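Local structure of CalG4 (Micromonospora echinospora, 3IA7) at residues A[93-98]-A[117-122]. The protein is a GT-B-fold protein of the glycosyltransferase superfamily, built from two Rossmann-like domains. Residues are numbered along the deposited sequence; the frame is centred on the assembly and turned at random.
Sequences AAEEAL and RLLAAR
Ala94 and Glu95 meet Leu119 and Arg122 where helices 75-98 and 113-123 pack side by side against the parallel sheet of the N-terminal Rossmann-like domain of this GT-B fold. Strand 105-109 lies between the two helices in the chain, an alpha-beta-alpha succession, and the short segments run roughly the same way, their axes 37° apart and 11.0 Å distant at closest approach. The tight part lies on the sheet side. There Leu119 reaches across with both methyls, CD1 resting 3.7 Å from Ala94 CB; alanine suits this place because its single methyl lets the longer leucine come close to the helix. With CG set anti to its carbonyl carbon (chi1 -78°), Leu119 also brings CD2 to within 3.4 Å of Glu95 CG, so the aliphatic stem of the glutamate continues the apolar surface. Leu91, earlier on helix 75-98, and Leu8 of strand 6-10 also touch Leu119.

Farther from the sheet the contact becomes polar and sparser, and Arg122 is exposed. Glutamate suits this border, since its CG methylene packs against Leu119 while the extended chain beyond it carries the carboxylate out to Arg122. OE2 of Glu95 is hydrogen-bonded to the hydroxyl of Tyr172, which also makes a cation-pi contact with Arg122, so one tyrosine braces both partners. The arginine chain leaves its helix with CG anti to the backbone N and bends at chi3, bringing NH1 alongside the carboxylate, close to its plane, with OE1 at the edge of the guanidinium. The two planar groups stand nearly perpendicular, and Arg122 NH1 donates to the syn lone pair of Glu95 OE1 at 2.9 Å, in a salt bridge bent to 147° at the hydrogen.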
loop_
_atom_site.group_PDB
_atom_site.type_symbol
_atom_site.label_atom_id
_atom_site.label_comp_id
_atom_site.label_asym_id
_atom_site.label_seq_id
_atom_site.Cartn_x
_atom_site.Cartn_y
_atom_site.Cartn_z
ATOM N N ALA A 93 -1.869 3.370 -30.300
ATOM C CA ALA A 93 -2.117 2.041 -29.692
ATOM C C ALA A 93 -3.553 1.943 -29.202
ATOM O O ALA A 93 -4.179 0.917 -29.365
ATOM C CB ALA A 93 -1.220 1.799 -28.497
ATOM N N ALA A 94 -4.026 2.990 -28.535
ATOM C CA ALA A 94 -5.385 3.028 -27.968
ATOM C C ALA A 94 -6.435 2.984 -29.092
ATOM O O ALA A 94 -7.397 2.224 -29.005
ATOM C CB ALA A 94 -5.577 4.270 -27.172
ATOM N N GLU A 95 -6.217 3.766 -30.149
ATOM C CA GLU A 95 -7.164 3.755 -31.298
ATOM C C GLU A 95 -7.218 2.407 -32.015
ATOM O O GLU A 95 -8.302 1.890 -32.314
ATOM C CB GLU A 95 -6.820 4.861 -32.258
ATOM C CG GLU A 95 -7.091 6.254 -31.626
ATOM C CD GLU A 95 -7.086 7.365 -32.662
ATOM O OE1 GLU A 95 -7.400 7.106 -33.821
ATOM O OE2 GLU A 95 -6.849 8.529 -32.331
ATOM N N GLU A 96 -6.049 1.817 -32.245
ATOM C CA GLU A 96 -5.965 0.516 -32.896
ATOM C C GLU A 96 -6.684 -0.542 -32.035
ATOM O O GLU A 96 -7.480 -1.327 -32.553
ATOM C CB GLU A 96 -4.490 0.143 -33.155
ATOM C CG GLU A 96 -4.250 -1.172 -33.942
ATOM C CD GLU A 96 -4.683 -2.405 -33.173
ATOM O OE1 GLU A 96 -4.271 -2.608 -32.003
ATOM O OE2 GLU A 96 -5.467 -3.209 -33.747
ATOM N N ALA A 97 -6.417 -0.548 -30.733
ATOM C CA ALA A 97 -6.993 -1.527 -29.815
ATOM C C ALA A 97 -8.499 -1.399 -29.572
ATOM O O ALA A 97 -9.185 -2.412 -29.483
ATOM C CB ALA A 97 -6.270 -1.542 -28.484
ATOM N N LEU A 98 -8.997 -0.186 -29.455
ATOM C CA LEU A 98 -10.415 0.004 -29.194
ATOM C C LEU A 98 -11.229 0.043 -30.505
ATOM O O LEU A 98 -12.395 -0.376 -30.546
ATOM C CB LEU A 98 -10.631 1.252 -28.347
ATOM C CG LEU A 98 -10.358 1.183 -26.842
ATOM C CD1 LEU A 98 -11.361 0.351 -26.131
ATOM C CD2 LEU A 98 -8.928 0.671 -26.485
ATOM N N ARG A 117 -6.441 13.856 -24.722
ATOM C CA ARG A 117 -7.426 14.817 -25.213
ATOM C C ARG A 117 -7.819 14.540 -26.687
ATOM O O ARG A 117 -8.971 14.717 -27.059
ATOM C CB ARG A 117 -6.902 16.241 -25.049
ATOM C CG ARG A 117 -6.723 16.636 -23.577
ATOM C CD ARG A 117 -6.431 18.122 -23.476
ATOM N NE ARG A 117 -7.561 18.882 -24.006
ATOM C CZ ARG A 117 -7.465 20.098 -24.524
ATOM N NH1 ARG A 117 -6.308 20.738 -24.530
ATOM N NH2 ARG A 117 -8.544 20.672 -25.018
ATOM N N LEU A 118 -6.868 14.081 -27.498
ATOM C CA LEU A 118 -7.201 13.707 -28.896
ATOM C C LEU A 118 -8.114 12.438 -28.988
ATOM O O LEU A 118 -9.001 12.374 -29.813
ATOM C CB LEU A 118 -5.924 13.604 -29.757
ATOM C CG LEU A 118 -5.181 14.987 -29.912
ATOM C CD1 LEU A 118 -3.935 14.740 -30.816
ATOM C CD2 LEU A 118 -6.114 16.081 -30.527
ATOM N N LEU A 119 -7.870 11.449 -28.132
ATOM C CA LEU A 119 -8.705 10.233 -28.030
ATOM C C LEU A 119 -10.100 10.648 -27.676
ATOM O O LEU A 119 -11.080 10.222 -28.324
ATOM C CB LEU A 119 -8.133 9.299 -26.944
ATOM C CG LEU A 119 -6.896 8.469 -27.332
ATOM C CD1 LEU A 119 -6.479 7.663 -26.071
ATOM C CD2 LEU A 119 -7.185 7.487 -28.498
ATOM N N ALA A 120 -10.196 11.526 -26.686
ATOM C CA ALA A 120 -11.486 12.055 -26.222
ATOM C C ALA A 120 -12.223 12.825 -27.336
ATOM O O ALA A 120 -13.429 12.667 -27.488
ATOM C CB ALA A 120 -11.271 12.965 -24.985
ATOM N N ALA A 121 -11.513 13.648 -28.099
ATOM C CA ALA A 121 -12.118 14.331 -29.235
ATOM C C ALA A 121 -12.604 13.358 -30.322
ATOM O O ALA A 121 -13.753 13.430 -30.750
ATOM C CB ALA A 121 -11.126 15.355 -29.823
ATOM N N ARG A 122 -11.737 12.465 -30.771
ATOM C CA ARG A 122 -12.085 11.553 -31.865
ATOM C C ARG A 122 -13.203 10.605 -31.444
ATOM O O ARG A 122 -14.141 10.380 -32.197
ATOM C CB ARG A 122 -10.899 10.730 -32.383
ATOM C CG ARG A 122 -11.330 9.712 -33.518
ATOM C CD ARG A 122 -10.107 9.325 -34.347
ATOM N NE ARG A 122 -9.573 10.466 -35.081
ATOM C CZ ARG A 122 -8.370 10.488 -35.647
ATOM N NH1 ARG A 122 -7.556 9.409 -35.591
ATOM N NH2 ARG A 122 -7.995 11.582 -36.263
#